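Local coordinates for protein cellobiose 2-epimerase (Spirochaeta thermophila DSM 6192, PDB 5ZIG) that probably catalyses the reversible epimerisation of cellobiose to 4-O-beta-D-glucopyranosyl-D-mannose, at residues Ala20-His25 / Ala389-Met394; Asp24-Phe29 / Gly358-Ala363; Ala187-Asn192 / Phe238-Ala243; Ser232-Tyr237 / Gly252-Ala257. One frame throughout, in Å; residues are numbered along the deposited sequence.

Overall arrangement
Helix 7-31, the first of the chain, supplies the N-terminal side of two contacts that share D24 and H25. Contact 2 joins it to the loop at 358-363, and contact 1 reaches further along the chain, to helix 384-402; both close very long loops and touch each other. Within these loops lie contact 3, where 187-192 pairs with 238-243, and contact 4, where 232-237 meets helix 251-269. Their segments alternate along the chain, so the two cross, and they touch through M191, with centres about 14 Å apart. Contacts 1 and 3 lie on opposite sides of the chain's centre, about 35 Å between centres, in what is an (α/α)6 barrel.

Contact 1: residues Ala20-His25 / Ala389-Met394; sequences AQLFDH and ACLEGM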
# COMPACT_ATOMS: atom_id res chain seq x y z
N ALA A 20 15.01 7.80 -11.78
CA ALA A 20 14.47 8.79 -12.71
C ALA A 20 12.95 8.85 -12.61
O ALA A 20 12.36 9.94 -12.58
CB ALA A 20 14.90 8.47 -14.15
N GLN A 21 12.31 7.69 -12.57
CA GLN A 21 10.86 7.65 -12.43
C GLN A 21 10.41 8.40 -11.18
O GLN A 21 9.59 9.32 -11.27
CB GLN A 21 10.40 6.20 -12.39
CG GLN A 21 10.21 5.63 -13.75
CD GLN A 21 9.08 6.30 -14.48
OE1 GLN A 21 7.99 6.47 -13.93
NE2 GLN A 21 9.32 6.68 -15.73
N LEU A 22 10.94 8.02 -10.00
CA LEU A 22 10.60 8.69 -8.75
C LEU A 22 10.81 10.20 -8.85
O LEU A 22 9.86 10.97 -8.67
CB LEU A 22 11.42 8.14 -7.57
CG LEU A 22 11.01 8.75 -6.21
CD1 LEU A 22 9.54 8.38 -5.91
CD2 LEU A 22 11.88 8.37 -5.01
N PHE A 23 12.04 10.63 -9.14
CA PHE A 23 12.37 12.03 -8.94
C PHE A 23 12.10 12.91 -10.17
O PHE A 23 11.93 14.13 -10.02
CB PHE A 23 13.83 12.20 -8.51
CG PHE A 23 14.17 11.56 -7.18
CD1 PHE A 23 13.65 12.04 -5.99
CD2 PHE A 23 15.04 10.47 -7.12
CE1 PHE A 23 13.97 11.45 -4.77
CE2 PHE A 23 15.36 9.88 -5.91
CZ PHE A 23 14.83 10.37 -4.73
N ASP A 24 12.05 12.34 -11.38
CA ASP A 24 11.83 13.16 -12.56
C ASP A 24 10.43 13.02 -13.14
O ASP A 24 10.00 13.92 -13.88
CB ASP A 24 12.86 12.81 -13.65
CG ASP A 24 14.29 13.01 -13.18
OD1 ASP A 24 14.53 13.91 -12.36
OD2 ASP A 24 15.18 12.26 -13.63
N HIS A 25 9.72 11.94 -12.84
CA HIS A 25 8.41 11.68 -13.40
C HIS A 25 7.31 11.68 -12.35
O HIS A 25 6.36 12.47 -12.45
CB HIS A 25 8.44 10.35 -14.17
CG HIS A 25 7.27 10.16 -15.08
ND1 HIS A 25 7.23 10.68 -16.36
CD2 HIS A 25 6.10 9.50 -14.90
CE1 HIS A 25 6.08 10.35 -16.93
NE2 HIS A 25 5.37 9.65 -16.05
N ALA A 389 7.48 1.64 -4.69
CA ALA A 389 8.13 0.61 -5.49
C ALA A 389 9.47 1.09 -5.97
O ALA A 389 10.42 0.31 -6.04
CB ALA A 389 7.24 0.21 -6.67
N CYS A 390 9.60 2.40 -6.22
CA CYS A 390 10.88 2.97 -6.59
C CYS A 390 11.83 3.02 -5.40
O CYS A 390 13.02 2.67 -5.53
CB CYS A 390 10.67 4.37 -7.18
SG CYS A 390 9.79 4.44 -8.75
N LEU A 391 11.34 3.46 -4.24
CA LEU A 391 12.18 3.53 -3.04
C LEU A 391 12.57 2.13 -2.57
O LEU A 391 13.73 1.89 -2.23
CB LEU A 391 11.47 4.29 -1.93
CG LEU A 391 11.35 5.80 -2.18
CD1 LEU A 391 10.22 6.39 -1.34
CD2 LEU A 391 12.67 6.54 -1.92
N GLU A 392 11.62 1.21 -2.54
CA GLU A 392 11.94 -0.17 -2.19
C GLU A 392 12.88 -0.79 -3.22
O GLU A 392 13.83 -1.49 -2.85
CB GLU A 392 10.65 -0.99 -2.08
CG GLU A 392 9.89 -0.75 -0.76
CD GLU A 392 10.62 -1.32 0.46
OE1 GLU A 392 11.21 -2.43 0.36
OE2 GLU A 392 10.61 -0.64 1.51
N GLY A 393 12.63 -0.57 -4.52
CA GLY A 393 13.54 -1.08 -5.54
C GLY A 393 14.96 -0.56 -5.38
O GLY A 393 15.92 -1.32 -5.48
N MET A 394 15.10 0.73 -5.10
CA MET A 394 16.43 1.32 -5.03
C MET A 394 17.22 0.74 -3.87
O MET A 394 18.39 0.36 -4.03
CB MET A 394 16.33 2.84 -4.90
CG MET A 394 16.12 3.53 -6.23
SD MET A 394 16.20 5.32 -6.08
CE MET A 394 14.52 5.67 -5.57
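The first and last helices of the (α/α)6 barrel, 7-31 and 384-402, meet here through L22 on one and C390, L391 and M394 on the other. Their local axes run 137° apart, closer to antiparallel than to parallel, and approach to 9.6 Å. L22 carries the contact. Its CG lies anti to the backbone N (chi1 -176°), which directs CG toward helix 384-402. At the branched end, L22 CD2 comes 3.7 Å from L391 CD2. The same methyl lies 3.8 Å from M394 CE; both partners cross the leucine at about a right angle. The methionine is bent at its last torsion (chi3 -84°), which sets CE in place beside L22 and also 4.3 Å from F23 CE2, oblique to that ring. Within its own helix, L22 CD2 stands 3.6 Å above the plane of the F23 ring, offset toward the rim. Nearer the backbone, L22 CB is 3.9 Å from C390 CB. The C390 thiol turns to Q21, with C390 SG 4.1 Å from Q21 CB. No hydrogen bond crosses between the helices; the join rests on van der Waals contacts of mainly apolar side chains. The amide end of Q21 leads away from it, and OE1 accepts from the indole NE1 of W360. Helix 7-31 widens into a pi-type turn at 21-25. Around the contact, helix 57-73 touches F23 and L391 through S73, R74 forms a cation-pi pair with F23, and helix 315-332 packs against A389 through A319 and V323.

Contact 2: residues Asp24-Phe29 / Gly358-Ala363; sequences DHILPF and GEWFWA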
# COMPACT_ATOMS: atom_id res chain seq x y z
N ASP A 24 12.05 12.34 -11.38
CA ASP A 24 11.83 13.16 -12.56
C ASP A 24 10.43 13.02 -13.14
O ASP A 24 10.00 13.92 -13.88
CB ASP A 24 12.86 12.81 -13.65
CG ASP A 24 14.29 13.01 -13.18
OD1 ASP A 24 14.53 13.91 -12.36
OD2 ASP A 24 15.18 12.26 -13.63
N HIS A 25 9.72 11.94 -12.84
CA HIS A 25 8.41 11.68 -13.40
C HIS A 25 7.31 11.68 -12.35
O HIS A 25 6.36 12.47 -12.45
CB HIS A 25 8.44 10.35 -14.17
CG HIS A 25 7.27 10.16 -15.08
ND1 HIS A 25 7.23 10.68 -16.36
CD2 HIS A 25 6.10 9.50 -14.90
CE1 HIS A 25 6.08 10.35 -16.93
NE2 HIS A 25 5.37 9.65 -16.05
N ILE A 26 7.39 10.84 -11.33
CA ILE A 26 6.27 10.68 -10.40
C ILE A 26 6.13 11.92 -9.52
O ILE A 26 5.11 12.61 -9.56
CB ILE A 26 6.42 9.41 -9.55
CG1 ILE A 26 6.04 8.17 -10.37
CG2 ILE A 26 5.49 9.47 -8.32
CD1 ILE A 26 6.86 6.90 -10.04
N LEU A 27 7.16 12.23 -8.72
CA LEU A 27 7.07 13.35 -7.79
C LEU A 27 6.75 14.68 -8.49
O LEU A 27 5.88 15.42 -7.99
CB LEU A 27 8.35 13.44 -6.94
CG LEU A 27 8.63 12.25 -6.00
CD1 LEU A 27 9.97 12.37 -5.25
CD2 LEU A 27 7.49 12.13 -4.95
N PRO A 28 7.37 15.05 -9.61
CA PRO A 28 7.02 16.35 -10.23
C PRO A 28 5.56 16.44 -10.64
O PRO A 28 4.99 17.53 -10.58
CB PRO A 28 7.95 16.43 -11.44
CG PRO A 28 9.10 15.56 -11.10
CD PRO A 28 8.53 14.43 -10.29
N PHE A 29 4.94 15.33 -11.02
CA PHE A 29 3.54 15.40 -11.39
C PHE A 29 2.68 15.70 -10.17
O PHE A 29 1.78 16.55 -10.23
CB PHE A 29 3.12 14.10 -12.07
CG PHE A 29 1.64 13.95 -12.28
CD1 PHE A 29 1.08 14.25 -13.53
CD2 PHE A 29 0.83 13.45 -11.29
CE1 PHE A 29 -0.28 14.07 -13.75
CE2 PHE A 29 -0.54 13.30 -11.50
CZ PHE A 29 -1.08 13.61 -12.75
N GLY A 358 1.54 12.36 -18.27
CA GLY A 358 2.10 12.34 -16.93
C GLY A 358 1.76 11.14 -16.08
O GLY A 358 0.85 10.45 -16.35
N GLU A 359 2.59 10.89 -15.08
CA GLU A 359 2.46 9.78 -14.15
C GLU A 359 2.31 8.42 -14.81
O GLU A 359 2.85 8.15 -15.81
CB GLU A 359 1.29 10.06 -13.19
CG GLU A 359 1.57 9.99 -11.73
CD GLU A 359 1.29 8.64 -11.14
OE1 GLU A 359 0.70 7.78 -11.77
OE2 GLU A 359 1.68 8.42 -10.03
N TRP A 360 1.55 7.56 -14.19
CA TRP A 360 1.26 6.25 -14.66
C TRP A 360 -0.22 6.03 -14.92
O TRP A 360 -1.04 6.54 -14.23
CB TRP A 360 1.72 5.20 -13.63
CG TRP A 360 3.20 5.06 -13.28
CD1 TRP A 360 4.19 5.94 -13.50
CD2 TRP A 360 3.81 3.99 -12.59
NE1 TRP A 360 5.34 5.51 -13.03
CE2 TRP A 360 5.15 4.29 -12.48
CE3 TRP A 360 3.36 2.80 -12.08
CZ2 TRP A 360 6.04 3.44 -11.87
CZ3 TRP A 360 4.24 1.97 -11.49
CH2 TRP A 360 5.56 2.30 -11.39
N PHE A 361 -0.55 5.30 -15.96
CA PHE A 361 -1.93 4.91 -16.18
C PHE A 361 -2.43 4.06 -15.02
O PHE A 361 -1.66 3.34 -14.38
CB PHE A 361 -2.06 4.16 -17.50
CG PHE A 361 -1.81 5.04 -18.72
CD1 PHE A 361 -0.79 4.75 -19.63
CD2 PHE A 361 -2.58 6.17 -18.94
CE1 PHE A 361 -0.56 5.57 -20.74
CE2 PHE A 361 -2.36 6.99 -20.05
CZ PHE A 361 -1.35 6.69 -20.95
N TRP A 362 -3.73 4.19 -14.71
CA TRP A 362 -4.35 3.27 -13.76
C TRP A 362 -4.22 1.82 -14.23
O TRP A 362 -4.00 0.91 -13.42
CB TRP A 362 -5.83 3.62 -13.57
CG TRP A 362 -6.56 2.65 -12.70
CD1 TRP A 362 -6.96 1.38 -13.03
CD2 TRP A 362 -7.00 2.87 -11.35
NE1 TRP A 362 -7.60 0.79 -11.97
CE2 TRP A 362 -7.65 1.68 -10.93
CE3 TRP A 362 -6.92 3.95 -10.48
CZ2 TRP A 362 -8.18 1.55 -9.65
CZ3 TRP A 362 -7.45 3.81 -9.20
CH2 TRP A 362 -8.08 2.61 -8.80
N ALA A 363 -4.40 1.59 -15.53
CA ALA A 363 -4.41 0.24 -16.08
C ALA A 363 -4.27 0.27 -17.60
O ALA A 363 -4.62 1.25 -18.26
CB ALA A 363 -5.68 -0.51 -15.68
O HOH W 1 4.65 12.81 -14.80
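H25, I26 and F29 of helix 7-31 each meet the loop 358-360 in a different way, joining the first helix of the (α/α)6 barrel to the loop between helix 336-352 and strand 363-364. The polar link is from H25 NE2 to the carbonyl O of E359, 2.9 Å long with an N-H...O angle of 155°. The oxygen lies almost in the imidazole plane, at the ring edge. Water 1 makes a second bridge, donating to H25 O and accepting from E359 N, and it sits over the centre of one face of the H25 ring. Next come the aromatic contacts. E359 CB stands over the middle of the F29 ring, 3.9 Å from its centroid, in a CH-pi contact; F29 CG is anti to its backbone N (chi1 170°), which places CG on the side of the loop. E359 CG follows, 3.6 Å from F29 CD2. G358 CA lies 4.0 Å from F29 CD1, oblique to the ring, and a CB here would clash with that atom. The apolar part is I26 CD1 against the W360 indole, 3.6 Å from NE1 and 4.0 Å from CE2. The buried carboxylate of E359 is well provided for: OE1 accepts from W360 N at 2.6 Å and forms a salt bridge with K381, while OE2 accepts hydrogen bonds from N386 ND2 and W30 NE1. I26 also packs on N386 and S387 of helix 384-402, and L27 lies against T66, F67 and A70 of helix 57-73.

Contact 3: residues Ala187-Asn192 / Phe238-Ala243; sequences APKTMN and FAEDWA
One face of the W242 indole carries K189 CD, offset toward the rim and 4.1 Å from the centroid of the six-membered ring in a CH-pi contact. The two side chains cross at about a right angle. F238 CD2 lies in plane at the indole edge, H227 stacks on W242 and H194 meets it edge-to-face. The F238 ring in turn has M191 N and K189 O at its own edge, with CE1 4.2 Å from M191 CB. K189 is extended beyond CG (chi2 163°), and NZ donates to E240 O at 2.7 Å, in the carbonyl plane on a lone pair; D158 and G162 O are its further partners. An alanine here would probably leave E240 O and the D158 carboxylate without their mate and open a gap over the W242 indole. The backbones form an antiparallel hydrogen-bonded pair, K189 N to F238 O at 3.1 Å and F238 N to K189 O at 3.0 Å. P188 CD adds a 3.3 Å contact to F238 O. Beyond the pair the chain reverses in a type I turn from A239 to W242, and D241 OD1 makes an Asx turn with A243 N. Strands 189-190, 237-238 and 244-245 form one small antiparallel sheet; from it T190 N-caps helix 191-208 through T193 N, while M191 and W242 pack on I228 of helix 211-228.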
# COMPACT_ATOMS: atom_id res chain seq x y z
N ALA A 187 -19.63 -7.98 4.44
CA ALA A 187 -18.61 -8.69 5.22
C ALA A 187 -18.16 -7.84 6.40
O ALA A 187 -17.82 -6.66 6.21
CB ALA A 187 -17.41 -9.05 4.34
N PRO A 188 -18.17 -8.36 7.62
CA PRO A 188 -17.69 -7.56 8.76
C PRO A 188 -16.17 -7.40 8.78
O PRO A 188 -15.69 -6.45 9.42
CB PRO A 188 -18.19 -8.35 9.99
CG PRO A 188 -19.26 -9.30 9.45
CD PRO A 188 -18.77 -9.64 8.07
N LYS A 189 -15.42 -8.26 8.10
CA LYS A 189 -13.96 -8.15 8.06
C LYS A 189 -13.43 -8.40 6.64
O LYS A 189 -14.01 -9.17 5.87
CB LYS A 189 -13.33 -9.14 9.05
CG LYS A 189 -13.59 -8.79 10.51
CD LYS A 189 -13.33 -9.97 11.44
CE LYS A 189 -13.59 -9.55 12.90
NZ LYS A 189 -13.39 -10.67 13.87
N THR A 190 -12.32 -7.72 6.31
CA THR A 190 -11.67 -7.88 5.01
C THR A 190 -10.16 -8.06 5.19
O THR A 190 -9.55 -7.47 6.09
CB THR A 190 -11.97 -6.65 4.06
OG1 THR A 190 -11.31 -5.47 4.54
CG2 THR A 190 -13.47 -6.38 3.93
N MET A 191 -9.56 -8.91 4.33
CA MET A 191 -8.09 -9.04 4.29
C MET A 191 -7.46 -7.69 4.02
O MET A 191 -6.45 -7.32 4.63
CB MET A 191 -7.70 -10.09 3.23
CG MET A 191 -6.28 -10.08 2.57
SD MET A 191 -5.86 -8.69 1.50
CE MET A 191 -6.94 -9.10 0.10
N ASN A 192 -8.10 -6.91 3.15
CA ASN A 192 -7.51 -5.67 2.68
C ASN A 192 -7.23 -4.73 3.85
O ASN A 192 -6.12 -4.21 4.00
CB ASN A 192 -8.45 -5.04 1.66
CG ASN A 192 -7.88 -3.81 1.05
OD1 ASN A 192 -6.78 -3.83 0.49
ND2 ASN A 192 -8.61 -2.71 1.15
N PHE A 238 -14.49 -12.04 5.12
CA PHE A 238 -14.67 -12.95 6.25
C PHE A 238 -15.78 -12.47 7.19
O PHE A 238 -15.93 -11.27 7.42
CB PHE A 238 -13.37 -13.11 7.04
CG PHE A 238 -12.18 -13.51 6.19
CD1 PHE A 238 -11.43 -12.56 5.53
CD2 PHE A 238 -11.82 -14.85 6.07
CE1 PHE A 238 -10.32 -12.94 4.74
CE2 PHE A 238 -10.73 -15.23 5.31
CZ PHE A 238 -9.97 -14.28 4.64
N ALA A 239 -16.53 -13.43 7.74
CA ALA A 239 -17.49 -13.15 8.79
C ALA A 239 -16.78 -12.73 10.07
O ALA A 239 -15.55 -12.76 10.17
CB ALA A 239 -18.38 -14.37 9.07
N GLU A 240 -17.57 -12.36 11.09
CA GLU A 240 -17.00 -11.97 12.37
C GLU A 240 -16.14 -13.08 12.96
O GLU A 240 -15.01 -12.83 13.39
CB GLU A 240 -18.11 -11.56 13.34
CG GLU A 240 -17.65 -10.65 14.46
CD GLU A 240 -18.62 -10.61 15.63
OE1 GLU A 240 -19.54 -11.46 15.67
OE2 GLU A 240 -18.46 -9.73 16.51
N ASP A 241 -16.64 -14.32 12.94
CA ASP A 241 -15.89 -15.48 13.42
C ASP A 241 -14.91 -16.03 12.37
O ASP A 241 -14.46 -17.17 12.51
CB ASP A 241 -16.85 -16.59 13.87
CG ASP A 241 -17.68 -17.18 12.73
OD1 ASP A 241 -17.49 -16.79 11.55
OD2 ASP A 241 -18.54 -18.03 13.02
N TRP A 242 -14.59 -15.25 11.34
CA TRP A 242 -13.53 -15.53 10.35
C TRP A 242 -13.94 -16.58 9.32
O TRP A 242 -13.11 -17.05 8.56
CB TRP A 242 -12.21 -15.93 11.01
CG TRP A 242 -11.54 -14.75 11.59
CD1 TRP A 242 -11.44 -14.43 12.92
CD2 TRP A 242 -10.92 -13.68 10.87
NE1 TRP A 242 -10.77 -13.23 13.06
CE2 TRP A 242 -10.44 -12.75 11.82
CE3 TRP A 242 -10.72 -13.41 9.50
CZ2 TRP A 242 -9.77 -11.59 11.45
CZ3 TRP A 242 -10.05 -12.26 9.14
CH2 TRP A 242 -9.59 -11.36 10.11
N ALA A 243 -15.21 -16.95 9.27
CA ALA A 243 -15.67 -17.80 8.20
C ALA A 243 -15.48 -17.07 6.86
O ALA A 243 -15.73 -15.86 6.76
CB ALA A 243 -17.15 -18.17 8.41

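Contact 4: residues Ser232-Tyr237 / Gly252-Ala257; sequences SHLGLY and GHDIEA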
# COMPACT_ATOMS: atom_id res chain seq x y z
N SER A 232 -2.19 -20.86 -0.11
CA SER A 232 -1.30 -20.09 -0.97
C SER A 232 -1.95 -18.85 -1.58
O SER A 232 -1.29 -18.14 -2.36
CB SER A 232 -0.74 -20.97 -2.10
OG SER A 232 -1.69 -21.16 -3.13
N HIS A 233 -3.20 -18.55 -1.24
CA HIS A 233 -3.83 -17.30 -1.60
C HIS A 233 -4.48 -16.68 -0.37
O HIS A 233 -4.91 -17.38 0.55
CB HIS A 233 -4.87 -17.49 -2.70
CG HIS A 233 -4.31 -18.13 -3.94
ND1 HIS A 233 -3.70 -17.40 -4.94
CD2 HIS A 233 -4.26 -19.42 -4.34
CE1 HIS A 233 -3.30 -18.22 -5.90
NE2 HIS A 233 -3.63 -19.45 -5.56
N LEU A 234 -4.52 -15.36 -0.36
CA LEU A 234 -5.14 -14.62 0.73
C LEU A 234 -6.63 -14.55 0.47
O LEU A 234 -7.05 -13.98 -0.55
CB LEU A 234 -4.56 -13.22 0.83
CG LEU A 234 -3.30 -12.99 1.63
CD1 LEU A 234 -2.17 -13.83 1.06
CD2 LEU A 234 -3.02 -11.50 1.53
N GLY A 235 -7.42 -15.10 1.39
CA GLY A 235 -8.86 -14.94 1.30
C GLY A 235 -9.25 -13.47 1.31
O GLY A 235 -8.55 -12.62 1.86
N LEU A 236 -10.38 -13.17 0.69
CA LEU A 236 -10.77 -11.76 0.59
C LEU A 236 -11.62 -11.30 1.77
O LEU A 236 -11.29 -10.30 2.42
CB LEU A 236 -11.50 -11.52 -0.73
CG LEU A 236 -10.65 -11.70 -1.99
CD1 LEU A 236 -11.46 -11.45 -3.25
CD2 LEU A 236 -9.43 -10.79 -1.96
N TYR A 237 -12.71 -12.01 2.05
CA TYR A 237 -13.81 -11.49 2.85
C TYR A 237 -14.22 -12.52 3.90
O TYR A 237 -14.31 -13.71 3.61
CB TYR A 237 -15.01 -11.16 1.95
CG TYR A 237 -14.73 -10.21 0.80
CD1 TYR A 237 -14.27 -8.91 1.04
CD2 TYR A 237 -14.98 -10.58 -0.52
CE1 TYR A 237 -14.02 -8.03 0.00
CE2 TYR A 237 -14.75 -9.70 -1.58
CZ TYR A 237 -14.27 -8.42 -1.30
OH TYR A 237 -14.04 -7.55 -2.34
N GLY A 252 -2.52 -8.91 -6.94
CA GLY A 252 -1.73 -7.86 -6.32
C GLY A 252 -1.68 -7.96 -4.80
O GLY A 252 -0.64 -7.69 -4.19
N HIS A 253 -2.80 -8.31 -4.17
CA HIS A 253 -2.78 -8.42 -2.71
C HIS A 253 -1.97 -9.62 -2.26
O HIS A 253 -1.27 -9.56 -1.24
CB HIS A 253 -4.21 -8.48 -2.15
CG HIS A 253 -4.83 -7.13 -1.97
ND1 HIS A 253 -5.94 -6.72 -2.68
CD2 HIS A 253 -4.48 -6.08 -1.19
CE1 HIS A 253 -6.25 -5.48 -2.34
NE2 HIS A 253 -5.38 -5.07 -1.45
N ASP A 254 -2.03 -10.73 -3.01
CA ASP A 254 -1.19 -11.88 -2.71
C ASP A 254 0.27 -11.47 -2.69
O ASP A 254 0.96 -11.63 -1.67
CB ASP A 254 -1.41 -12.99 -3.73
CG ASP A 254 -2.67 -13.80 -3.47
OD1 ASP A 254 -3.48 -13.44 -2.59
OD2 ASP A 254 -2.86 -14.80 -4.18
N ILE A 255 0.76 -10.90 -3.80
CA ILE A 255 2.17 -10.55 -3.89
C ILE A 255 2.50 -9.46 -2.87
O ILE A 255 3.49 -9.58 -2.13
CB ILE A 255 2.58 -10.17 -5.35
CG1 ILE A 255 4.10 -9.98 -5.52
CG2 ILE A 255 1.98 -8.89 -5.87
CD1 ILE A 255 4.91 -11.16 -5.17
N GLU A 256 1.62 -8.45 -2.73
CA GLU A 256 1.89 -7.40 -1.74
C GLU A 256 2.07 -7.99 -0.34
O GLU A 256 2.98 -7.60 0.40
CB GLU A 256 0.76 -6.37 -1.75
CG GLU A 256 1.15 -5.00 -1.21
CD GLU A 256 -0.03 -4.04 -1.11
OE1 GLU A 256 -1.16 -4.45 -1.43
OE2 GLU A 256 0.18 -2.88 -0.71
N ALA A 257 1.24 -8.97 0.02
CA ALA A 257 1.30 -9.45 1.40
C ALA A 257 2.62 -10.14 1.70
O ALA A 257 3.16 -10.00 2.80
CB ALA A 257 0.13 -10.38 1.71
O HOH W 2 -6.10 -12.91 -2.88
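D254, buried on helix 251-269, grips the loop at H233 and L234 with both carboxylate oxygens. OD2 accepts from H233 ND1 at 2.8 Å, nearly in line with the aspartate CG-OD2 bond, while OD1 accepts from L234 N at 3.1 Å. This second bond is almost straight, 169° at the hydrogen, though the N-H comes from above the carboxylate plane. D254 CG is anti to its carbonyl carbon (chi1 -79°), which carries the carboxyl group toward the loop. L234 slides past the aspartate in the opposite direction, with CB 3.6 Å from OD1, and ends on the helix, where its CD2 presses to 3.3 Å from A257 CB, tighter than an ordinary van der Waals contact. CD2 also lies 3.8 Å from H253 O. In the (α/α)6 barrel the contact ties the loop that leaves helix 211-228 to helix 251-269; the loop lies against this second helix and runs on into strand 237-238. An alanine in place of D254 would probably leave H233 ND1 and L234 N without their acceptors and the imidazole less firmly fixed in its rotation. On the looser side, water takes the place of direct packing: water 2 sits 2.7 Å from L234 O and 2.7 Å from D254 OD1. Among the neighbours, M191 of helix 191-208 touches L234, L236 and H253, whose ring leads away from the loop, ND1 bonding to S250 OG. At the other end H233, only partly buried, rests against E287 of helix 275-294, which also binds S232 OG.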